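Local structure of putative uncharacterized protein (Pseudomonas phage 201phi2-1, 3R4V) at residues V3-I8 with F83-Y88; L21-E26 with K171-V176; H145-V150 with V195-K200; I205-E210 with I269-V274. The protein is a tubulin-like protein of a bacterial virus, with the tubulin-type fold and a guanosine-5'-diphosphate molecule bound in its pocket. One frame throughout, in Å; residues are numbered along the deposited sequence. Where two conformers were deposited one is given.

Contact 1: residues V3-I8 with F83-Y88; sequences VKVCLI and FYIVCY
Ile85 meets two residues of the neighbouring strand at once, because its chain, extended at chi2 (170°), puts the terminal methyl CD1 4.0 Å from Val5 CG2 and also in touch with Leu7 CD2. The side chains of Leu7 and Ile85 run side by side and point the same way, as expected of residues paired in a parallel bridge, whereas Val5 runs at a slant to Ile85. The methyl Val5 CG2 also reaches the rim of the Phe83 ring, near the ring plane, at 4.2 Å from Phe83 CD2. On the opposite face of the sheet the ring of Tyr84 is approached obliquely by its bridge partner Cys6 and by Ile8, two residues on: Cys6 CB comes to 3.7 Å from Tyr84 CD1, and Ile8 CD1 touches the same carbon. The two strands are the central pair of the six parallel strands, from 46-49 to 148-154, in the nucleotide-binding part of the tubulin fold, their short axes only 13° apart. Four backbone bonds join them, the shortest from Ile8 N to Ile85 O at 2.7 Å. Helix 161-178 packs on the face bearing Leu7 and Ile85 through Ile172, Val175 and Val176, while Leu106 of helix 95-108 covers Ile8, Tyr84 and Val86. The Tyr84 hydroxyl finds its hydrogen-bond partners in Ala81 N and Arg109 NH1.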
# COMPACT_ATOMS: atom_id res chain seq x y z
N VAL A 3 0.94 -21.31 -0.60
CA VAL A 3 -0.45 -20.98 -0.26
C VAL A 3 -1.04 -20.12 -1.38
O VAL A 3 -0.31 -19.65 -2.24
CB VAL A 3 -0.53 -20.24 1.08
CG1 VAL A 3 -0.13 -21.15 2.22
CG2 VAL A 3 0.35 -18.99 1.06
N LYS A 4 -2.36 -19.93 -1.37
CA LYS A 4 -3.02 -19.16 -2.42
C LYS A 4 -2.62 -17.69 -2.34
O LYS A 4 -2.32 -17.05 -3.35
CB LYS A 4 -4.55 -19.27 -2.30
CG LYS A 4 -5.15 -20.63 -2.62
CD LYS A 4 -6.67 -20.52 -2.72
CE LYS A 4 -7.36 -21.88 -2.60
NZ LYS A 4 -6.97 -22.81 -3.69
N VAL A 5 -2.63 -17.15 -1.13
CA VAL A 5 -2.30 -15.75 -0.94
C VAL A 5 -1.75 -15.53 0.45
O VAL A 5 -2.20 -16.13 1.43
CB VAL A 5 -3.55 -14.84 -1.16
CG1 VAL A 5 -4.62 -15.14 -0.14
CG2 VAL A 5 -3.18 -13.36 -1.11
N CYS A 6 -0.73 -14.68 0.52
CA CYS A 6 -0.17 -14.25 1.78
C CYS A 6 -0.38 -12.74 1.92
O CYS A 6 -0.06 -11.97 1.02
CB CYS A 6 1.31 -14.62 1.82
SG CYS A 6 2.19 -13.97 3.22
N LEU A 7 -0.95 -12.33 3.06
CA LEU A 7 -1.22 -10.92 3.30
C LEU A 7 -0.22 -10.35 4.30
O LEU A 7 -0.04 -10.89 5.40
CB LEU A 7 -2.64 -10.72 3.83
CG LEU A 7 -3.75 -11.17 2.88
CD1 LEU A 7 -4.09 -12.64 3.14
CD2 LEU A 7 -4.98 -10.32 3.08
N ILE A 8 0.41 -9.25 3.91
CA ILE A 8 1.47 -8.66 4.72
C ILE A 8 1.10 -7.23 5.11
O ILE A 8 0.72 -6.43 4.25
CB ILE A 8 2.77 -8.63 3.91
CG1 ILE A 8 3.19 -10.07 3.57
CG2 ILE A 8 3.86 -7.90 4.69
CD1 ILE A 8 4.13 -10.16 2.39
N PHE A 83 0.30 -15.49 -4.59
CA PHE A 83 0.01 -14.07 -4.69
C PHE A 83 0.23 -13.43 -3.33
O PHE A 83 0.08 -14.10 -2.31
CB PHE A 83 -1.45 -13.87 -5.14
CG PHE A 83 -1.77 -12.48 -5.62
CD1 PHE A 83 -1.56 -12.11 -6.94
CD2 PHE A 83 -2.30 -11.55 -4.75
CE1 PHE A 83 -1.86 -10.83 -7.39
CE2 PHE A 83 -2.60 -10.26 -5.18
CZ PHE A 83 -2.39 -9.90 -6.51
N TYR A 84 0.62 -12.16 -3.30
CA TYR A 84 0.77 -11.47 -2.03
C TYR A 84 0.01 -10.15 -2.03
O TYR A 84 -0.16 -9.52 -3.07
CB TYR A 84 2.24 -11.17 -1.69
CG TYR A 84 3.17 -12.37 -1.75
CD1 TYR A 84 3.64 -12.98 -0.58
CD2 TYR A 84 3.59 -12.89 -2.96
CE1 TYR A 84 4.51 -14.07 -0.63
CE2 TYR A 84 4.46 -13.98 -3.02
CZ TYR A 84 4.90 -14.57 -1.85
OH TYR A 84 5.76 -15.64 -1.93
N ILE A 85 -0.42 -9.72 -0.86
CA ILE A 85 -0.99 -8.39 -0.71
C ILE A 85 -0.18 -7.69 0.38
O ILE A 85 0.02 -8.26 1.45
CB ILE A 85 -2.45 -8.48 -0.30
CG1 ILE A 85 -3.25 -9.23 -1.38
CG2 ILE A 85 -3.04 -7.08 -0.04
CD1 ILE A 85 -4.67 -9.60 -0.98
N VAL A 86 0.29 -6.47 0.11
CA VAL A 86 1.06 -5.72 1.09
C VAL A 86 0.32 -4.43 1.48
O VAL A 86 -0.24 -3.77 0.62
CB VAL A 86 2.41 -5.31 0.53
CG1 VAL A 86 3.30 -4.79 1.66
CG2 VAL A 86 3.05 -6.49 -0.18
N CYS A 87 0.34 -4.06 2.76
CA CYS A 87 -0.47 -2.93 3.20
C CYS A 87 0.21 -2.11 4.29
O CYS A 87 0.65 -2.65 5.31
CB CYS A 87 -1.84 -3.44 3.70
SG CYS A 87 -2.89 -2.16 4.46
N TYR A 88 0.31 -0.81 4.07
CA TYR A 88 0.96 0.07 5.04
C TYR A 88 0.68 1.53 4.71
O TYR A 88 0.20 1.84 3.61
CB TYR A 88 2.47 -0.20 5.03
CG TYR A 88 3.10 -0.08 3.65
CD1 TYR A 88 3.68 1.11 3.24
CD2 TYR A 88 3.14 -1.17 2.78
CE1 TYR A 88 4.28 1.22 1.96
CE2 TYR A 88 3.74 -1.06 1.51
CZ TYR A 88 4.30 0.13 1.13
OH TYR A 88 4.88 0.26 -0.12

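Contact 2: residues L21-E26 with K171-V176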
# COMPACT_ATOMS: atom_id res chain seq x y z
N LEU A 21 -9.18 -8.14 9.40
CA LEU A 21 -8.99 -9.30 8.56
C LEU A 21 -8.49 -10.53 9.33
O LEU A 21 -7.96 -11.47 8.73
CB LEU A 21 -8.02 -8.96 7.42
CG LEU A 21 -8.49 -7.84 6.49
CD1 LEU A 21 -7.36 -7.26 5.64
CD2 LEU A 21 -9.62 -8.36 5.61
N VAL A 22 -8.69 -10.53 10.65
CA VAL A 22 -8.16 -11.62 11.48
C VAL A 22 -8.80 -12.96 11.15
O VAL A 22 -8.24 -14.02 11.45
CB VAL A 22 -8.30 -11.32 12.99
CG1 VAL A 22 -7.36 -10.19 13.39
CG2 VAL A 22 -9.75 -11.01 13.36
N ASP A 23 -9.97 -12.94 10.51
CA ASP A 23 -10.62 -14.17 10.12
C ASP A 23 -9.80 -14.94 9.09
O ASP A 23 -10.04 -16.12 8.86
CB ASP A 23 -12.03 -13.89 9.59
CG ASP A 23 -12.03 -12.88 8.47
OD1 ASP A 23 -11.91 -11.67 8.75
OD2 ASP A 23 -12.15 -13.30 7.30
N LEU A 24 -8.83 -14.26 8.46
CA LEU A 24 -7.96 -14.91 7.48
C LEU A 24 -6.78 -15.63 8.14
O LEU A 24 -6.04 -16.36 7.48
CB LEU A 24 -7.45 -13.89 6.45
CG LEU A 24 -8.55 -13.23 5.61
CD1 LEU A 24 -7.95 -12.29 4.57
CD2 LEU A 24 -9.43 -14.30 4.96
N GLY A 25 -6.61 -15.40 9.43
CA GLY A 25 -5.69 -16.19 10.24
C GLY A 25 -4.26 -16.35 9.75
O GLY A 25 -3.53 -15.37 9.57
N GLU A 26 -3.86 -17.60 9.56
CA GLU A 26 -2.47 -17.93 9.25
C GLU A 26 -1.95 -17.23 7.99
O GLU A 26 -0.74 -17.07 7.84
CB GLU A 26 -2.29 -19.44 9.12
CG GLU A 26 -1.06 -19.99 9.84
CD GLU A 26 -1.17 -19.86 11.35
OE1 GLU A 26 -1.75 -20.76 11.99
OE2 GLU A 26 -0.67 -18.85 11.90
N LYS A 171 -11.66 -3.78 0.12
CA LYS A 171 -10.95 -3.93 -1.15
C LYS A 171 -10.00 -5.12 -1.11
O LYS A 171 -9.89 -5.86 -2.09
CB LYS A 171 -10.17 -2.67 -1.50
CG LYS A 171 -11.02 -1.48 -1.89
CD LYS A 171 -10.12 -0.25 -1.97
CE LYS A 171 -10.80 0.97 -2.55
NZ LYS A 171 -9.81 2.10 -2.61
N ILE A 172 -9.32 -5.31 0.02
CA ILE A 172 -8.43 -6.45 0.17
C ILE A 172 -9.19 -7.76 0.00
O ILE A 172 -8.71 -8.68 -0.65
CB ILE A 172 -7.70 -6.42 1.52
CG1 ILE A 172 -6.71 -5.25 1.52
CG2 ILE A 172 -6.96 -7.73 1.75
CD1 ILE A 172 -5.93 -5.10 2.81
N ARG A 173 -10.37 -7.84 0.60
CA ARG A 173 -11.22 -9.01 0.42
C ARG A 173 -11.58 -9.29 -1.05
O ARG A 173 -11.70 -10.45 -1.45
CB ARG A 173 -12.50 -8.87 1.23
CG ARG A 173 -12.25 -8.79 2.72
CD ARG A 173 -13.52 -9.05 3.49
NE ARG A 173 -13.29 -8.97 4.93
CZ ARG A 173 -12.85 -9.96 5.69
NH1 ARG A 173 -12.56 -11.15 5.16
NH2 ARG A 173 -12.69 -9.77 6.99
N LYS A 174 -11.77 -8.23 -1.84
CA LYS A 174 -12.06 -8.44 -3.26
C LYS A 174 -10.83 -9.04 -3.95
O LYS A 174 -10.96 -9.88 -4.82
CB LYS A 174 -12.52 -7.15 -3.95
CG LYS A 174 -13.90 -6.65 -3.53
CD LYS A 174 -14.24 -5.35 -4.24
CE LYS A 174 -15.72 -4.99 -4.12
NZ LYS A 174 -16.19 -4.87 -2.72
N VAL A 175 -9.63 -8.61 -3.55
CA VAL A 175 -8.42 -9.18 -4.13
C VAL A 175 -8.23 -10.62 -3.66
O VAL A 175 -7.80 -11.48 -4.43
CB VAL A 175 -7.14 -8.33 -3.82
CG1 VAL A 175 -5.91 -9.01 -4.43
CG2 VAL A 175 -7.31 -6.95 -4.38
N VAL A 176 -8.54 -10.89 -2.39
CA VAL A 176 -8.45 -12.25 -1.87
C VAL A 176 -9.39 -13.15 -2.66
O VAL A 176 -9.05 -14.27 -3.01
CB VAL A 176 -8.75 -12.33 -0.36
CG1 VAL A 176 -8.91 -13.78 0.09
CG2 VAL A 176 -7.62 -11.65 0.43
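Ile172, one of the helix residues that face the turn 21-26, brings its terminal methyl CD1 to 3.8 Å from Leu21 CD1, the two side chains meeting at a slant. Next along the helix, Arg173 carries the polar part of the contact. Its chain is extended from CG to NE, and it slides past Leu21 in the opposite direction, so that the methyl Leu21 CD2 sits over the centre of one guanidinium face, 3.6 Å from Arg173 CZ. At its edge, in its own plane, the guanidinium meets Asp23 tip to tip. Arg173 NH2 binds Asp23 OD1 at 2.7 Å and Arg173 NH1 binds Asp23 OD2 at 3.1 Å; the two groups are nearly coplanar, with 23° between their planes. Val176, one turn after Ile172, closes the contact with its CG2 at 4.2 Å from Leu24 CD1. Leu7 of strand 6-10 touches both Leu24 and Ile172, which places the contact over the sheet, between helix 161-178 and the 3-10 segment that leads toward strand 28-32. A two-nitrogen, end-on grip restrains the rotation of both charged groups, and with Leu21 covering one face of the guanidinium the salt bridge probably feels less of the solvent than a fully exposed pair would.

Contact 3: residues H145-V150 with V195-K200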
# COMPACT_ATOMS: atom_id res chain seq x y z
N HIS A 145 12.84 -4.02 -12.28
CA HIS A 145 12.15 -4.07 -13.56
C HIS A 145 10.80 -4.79 -13.42
O HIS A 145 10.57 -5.84 -14.01
CB HIS A 145 13.02 -4.76 -14.62
CG HIS A 145 12.63 -4.41 -16.02
ND1 HIS A 145 13.11 -3.28 -16.66
CD2 HIS A 145 11.76 -4.99 -16.88
CE1 HIS A 145 12.57 -3.20 -17.86
NE2 HIS A 145 11.75 -4.22 -18.02
N LEU A 146 9.91 -4.21 -12.63
CA LEU A 146 8.64 -4.84 -12.36
C LEU A 146 7.65 -3.74 -12.02
O LEU A 146 8.03 -2.80 -11.33
CB LEU A 146 8.80 -5.75 -11.14
CG LEU A 146 7.54 -6.44 -10.64
CD1 LEU A 146 7.20 -7.53 -11.64
CD2 LEU A 146 7.72 -7.01 -9.23
N PRO A 147 6.40 -3.84 -12.51
CA PRO A 147 5.42 -2.84 -12.06
C PRO A 147 5.18 -3.00 -10.58
O PRO A 147 5.07 -4.12 -10.07
CB PRO A 147 4.15 -3.20 -12.83
CG PRO A 147 4.65 -4.04 -14.01
CD PRO A 147 5.82 -4.79 -13.47
N ILE A 148 5.11 -1.87 -9.87
CA ILE A 148 4.74 -1.91 -8.47
C ILE A 148 3.35 -1.33 -8.37
O ILE A 148 3.16 -0.12 -8.52
CB ILE A 148 5.76 -1.15 -7.60
CG1 ILE A 148 7.15 -1.81 -7.68
CG2 ILE A 148 5.23 -1.03 -6.15
CD1 ILE A 148 7.25 -3.23 -7.08
N VAL A 149 2.38 -2.21 -8.18
CA VAL A 149 0.98 -1.89 -8.41
C VAL A 149 0.34 -1.62 -7.07
O VAL A 149 0.33 -2.49 -6.22
CB VAL A 149 0.28 -3.09 -9.09
CG1 VAL A 149 -1.20 -2.86 -9.26
CG2 VAL A 149 0.93 -3.36 -10.46
N VAL A 150 -0.19 -0.42 -6.90
CA VAL A 150 -0.73 -0.03 -5.61
C VAL A 150 -2.12 0.57 -5.73
O VAL A 150 -2.44 1.30 -6.66
CB VAL A 150 0.19 0.98 -4.89
CG1 VAL A 150 1.66 0.50 -4.94
CG2 VAL A 150 0.06 2.36 -5.48
N VAL A 195 -0.66 -8.67 -13.40
CA VAL A 195 0.01 -7.72 -12.52
C VAL A 195 1.49 -7.53 -12.86
O VAL A 195 2.05 -6.44 -12.66
CB VAL A 195 -0.20 -8.08 -11.03
CG1 VAL A 195 0.59 -9.33 -10.64
CG2 VAL A 195 0.18 -6.91 -10.16
N ARG A 196 2.13 -8.58 -13.38
CA ARG A 196 3.51 -8.51 -13.88
C ARG A 196 3.50 -8.30 -15.40
O ARG A 196 4.13 -9.06 -16.14
CB ARG A 196 4.26 -9.80 -13.55
CG ARG A 196 4.38 -10.12 -12.05
CD ARG A 196 5.15 -11.45 -11.86
NE ARG A 196 6.48 -11.36 -12.47
CZ ARG A 196 7.54 -10.86 -11.85
NH1 ARG A 196 7.43 -10.45 -10.60
NH2 ARG A 196 8.70 -10.77 -12.48
N PHE A 197 2.77 -7.29 -15.86
CA PHE A 197 2.50 -7.15 -17.29
C PHE A 197 3.75 -6.89 -18.14
O PHE A 197 3.74 -7.18 -19.32
CB PHE A 197 1.41 -6.11 -17.57
CG PHE A 197 1.71 -4.74 -17.03
CD1 PHE A 197 2.50 -3.85 -17.75
CD2 PHE A 197 1.19 -4.33 -15.80
CE1 PHE A 197 2.79 -2.59 -17.26
CE2 PHE A 197 1.46 -3.06 -15.31
CZ PHE A 197 2.26 -2.18 -16.03
N THR A 198 4.80 -6.34 -17.55
CA THR A 198 6.05 -6.12 -18.30
C THR A 198 6.80 -7.41 -18.63
O THR A 198 7.73 -7.39 -19.45
CB THR A 198 7.02 -5.21 -17.53
OG1 THR A 198 7.12 -5.68 -16.19
CG2 THR A 198 6.52 -3.77 -17.51
N ASP A 199 6.43 -8.52 -18.02
CA ASP A 199 7.13 -9.78 -18.29
C ASP A 199 6.97 -10.19 -19.75
O ASP A 199 7.92 -10.62 -20.40
CB ASP A 199 6.62 -10.90 -17.38
CG ASP A 199 7.30 -10.92 -16.02
OD1 ASP A 199 8.11 -10.00 -15.75
OD2 ASP A 199 7.02 -11.84 -15.22
N LYS A 200 5.75 -10.05 -20.27
CA LYS A 200 5.46 -10.42 -21.65
C LYS A 200 5.32 -9.22 -22.59
O LYS A 200 5.42 -9.36 -23.81
CB LYS A 200 4.20 -11.29 -21.72
CG LYS A 200 4.31 -12.57 -20.91
CD LYS A 200 3.13 -13.49 -21.16
CE LYS A 200 3.36 -14.86 -20.55
NZ LYS A 200 2.26 -15.82 -20.85
O HOH W 1 9.07 -7.46 -16.01
O HOH W 2 11.03 -8.75 -12.98
O HOH W 3 4.10 -6.51 -10.84
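Phe197 and Pro147 meet because the ring of Phe197 leaves its backbone between N and the carbonyl carbon (chi1 57°), while in Leu146 chi1 sets CG anti to the backbone N and chi2 (73°) turns CD1 onto Arg196. Pro147 CG stands over one face of the Phe197 ring, offset toward the rim, 3.7 Å from the ring centroid and 18° off the normal, a CH-pi contact. Leu146 crosses Arg196 obliquely and sets its methyl CD1 on one face of the guanidinium, with 3.1 Å to Arg196 NH1, a tight approach. At the edge of that same plane Arg196 NE makes a salt bridge with Asp199 OD2 at 2.8 Å, meeting the oxygen from above the carboxylate plane, and Arg196 NH1 is bonded to Ala111 O; the group is thus held from within its own segment and from a neighbouring loop. No direct hydrogen bond spans the two segments, and water does this work instead. One water donates to His145 O and to Asp199 OD1 and accepts from Thr198 OG1, the last at 2.6 Å. Further in, Val149 CG2 packs on Val195 CG2 at 3.6 Å. His145 is the positive-phi C' residue of a Schellman motif that ends helix 124-144, and Arg196 is the first residue to leave helix 188-195, so the contact joins two helix exits. Strand 148-154 starts here between strands 113-119 and 208-214, where Val114 touches both Val149 and Val195, and Cys209 lies against Phe197.

Contact 4: residues I205-E210 with I269-V274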
# COMPACT_ATOMS: atom_id res chain seq x y z
N ILE A 205 7.10 0.19 -19.71
CA ILE A 205 8.05 0.66 -18.71
C ILE A 205 7.55 0.26 -17.33
O ILE A 205 6.44 0.61 -16.97
CB ILE A 205 8.10 2.20 -18.74
CG1 ILE A 205 8.52 2.69 -20.13
CG2 ILE A 205 9.02 2.73 -17.64
CD1 ILE A 205 8.38 4.19 -20.33
N PRO A 206 8.38 -0.45 -16.54
CA PRO A 206 7.97 -0.76 -15.17
C PRO A 206 8.06 0.48 -14.30
O PRO A 206 9.07 1.19 -14.33
CB PRO A 206 9.00 -1.80 -14.72
CG PRO A 206 10.22 -1.47 -15.51
CD PRO A 206 9.73 -0.97 -16.85
N GLN A 207 7.02 0.73 -13.50
CA GLN A 207 6.96 1.94 -12.70
C GLN A 207 5.84 1.74 -11.69
O GLN A 207 5.16 0.71 -11.73
CB GLN A 207 6.70 3.16 -13.60
CG GLN A 207 5.44 3.04 -14.46
CD GLN A 207 5.22 4.19 -15.47
OE1 GLN A 207 4.19 4.23 -16.13
NE2 GLN A 207 6.19 5.10 -15.60
N VAL A 208 5.64 2.71 -10.80
CA VAL A 208 4.50 2.65 -9.89
C VAL A 208 3.22 2.80 -10.70
O VAL A 208 3.08 3.74 -11.48
CB VAL A 208 4.55 3.72 -8.80
CG1 VAL A 208 3.28 3.66 -7.95
CG2 VAL A 208 5.75 3.50 -7.90
N CYS A 209 2.30 1.85 -10.51
CA CYS A 209 1.01 1.84 -11.17
C CYS A 209 -0.07 1.86 -10.12
O CYS A 209 0.16 1.45 -8.99
CB CYS A 209 0.85 0.54 -11.96
SG CYS A 209 2.01 0.38 -13.31
N GLU A 210 -1.27 2.31 -10.49
CA GLU A 210 -2.41 2.22 -9.59
C GLU A 210 -3.30 1.04 -9.93
O GLU A 210 -3.50 0.71 -11.09
CB GLU A 210 -3.28 3.45 -9.66
CG GLU A 210 -2.80 4.69 -8.94
CD GLU A 210 -3.85 5.80 -9.04
OE1 GLU A 210 -4.72 5.88 -8.14
OE2 GLU A 210 -3.84 6.57 -10.03
N ILE A 269 -5.48 -1.80 -13.91
CA ILE A 269 -4.19 -1.21 -13.59
C ILE A 269 -3.88 -0.12 -14.62
O ILE A 269 -3.97 -0.36 -15.81
CB ILE A 269 -3.07 -2.28 -13.59
CG1 ILE A 269 -3.36 -3.37 -12.56
CG2 ILE A 269 -1.68 -1.65 -13.36
CD1 ILE A 269 -2.40 -4.54 -12.57
N ASN A 270 -3.52 1.08 -14.16
CA ASN A 270 -2.99 2.11 -15.05
C ASN A 270 -1.84 2.79 -14.34
O ASN A 270 -1.44 2.33 -13.28
CB ASN A 270 -4.07 3.12 -15.44
CG ASN A 270 -4.44 4.06 -14.33
OD1 ASN A 270 -4.13 3.82 -13.16
ND2 ASN A 270 -5.14 5.14 -14.68
N SER A 271 -1.29 3.87 -14.90
CA SER A 271 -0.21 4.56 -14.19
C SER A 271 -0.23 6.07 -14.41
O SER A 271 0.52 6.79 -13.74
CB SER A 271 1.17 4.00 -14.57
OG SER A 271 1.49 4.34 -15.92
N VAL A 272 -1.05 6.55 -15.33
CA VAL A 272 -1.05 7.98 -15.63
C VAL A 272 -1.52 8.82 -14.43
O VAL A 272 -1.15 9.98 -14.31
CB VAL A 272 -1.85 8.33 -16.91
CG1 VAL A 272 -3.34 8.13 -16.70
CG2 VAL A 272 -1.57 9.76 -17.34
N GLY A 273 -2.29 8.22 -13.54
CA GLY A 273 -2.85 8.95 -12.41
C GLY A 273 -1.82 9.24 -11.31
O GLY A 273 -2.07 10.06 -10.44
N VAL A 274 -0.68 8.56 -11.36
CA VAL A 274 0.36 8.76 -10.34
C VAL A 274 0.90 10.19 -10.35
O VAL A 274 1.25 10.74 -9.31
CB VAL A 274 1.50 7.74 -10.50
CG1 VAL A 274 2.66 8.03 -9.51
CG2 VAL A 274 0.96 6.31 -10.27
O HOH W 4 -2.43 5.86 -12.14
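Glu210 and Asn270 form the antiparallel, hydrogen-bonded pair that joins the two segments: Glu210 N reaches Asn270 O at 2.8 Å and Asn270 N returns to Glu210 O at 3.1 Å. A side-chain bond extends this polar group. Ser271 OG donates to Gln207 OE1 over 2.7 Å, tilted 31° from the plane of the amide carbonyl; Gln207 gets there with a chain extended beyond CG. Water supplies a further link, donating to Glu210 OE2 and to Asn270 OD1, and it accepts a weak bond from Gly273 N. Glu210 OE2 lies 3.5 Å from the CA of Gly273, a residue of the type I turn Ser271-Val274. Asn270 OD1 is bonded as well to His212 NE2, and Asn270 ND2 to Pro224 O. Among apolar contacts, Cys209 CB lies 3.6 Å from Ile269 CG2, while Val208 CG1 and Val274 CG2 are 4.2 Å apart. Both segments belong to the C-terminal domain family of phage tubulin-like proteins, and here the sheet passes from parallel strands to an antiparallel neighbour, 208-214 beside 264-270. The turn leads from strand 264-270 into helix 274-294. Strand 148-154 flanks 208-214 on its other side, and Met134 of helix 124-144 touches both Val208 and Val274.

Contacts 1, 3 and 4 lie along one mixed sheet, and contact 2 joins helix 161-178, which packs on that sheet, to the 3-10 segment 21-26. Contacts 1 and 2 touch directly, Leu7 CD2 lying 3.5 Å from Ile172 CG2, and their segments alternate along the chain. Contacts 3 and 4 also meet, through adjacent strands 148-154 and 208-214: Val150 N is 2.8 Å from Cys209 O, a probable hydrogen bond. Between the two groups the separation is larger, with centres about 20 Å apart for contacts 1 and 4. From the bound guanosine-5'-diphosphate the side chain of Cys87 is about 9 Å away and that of Ile172 about 11 Å.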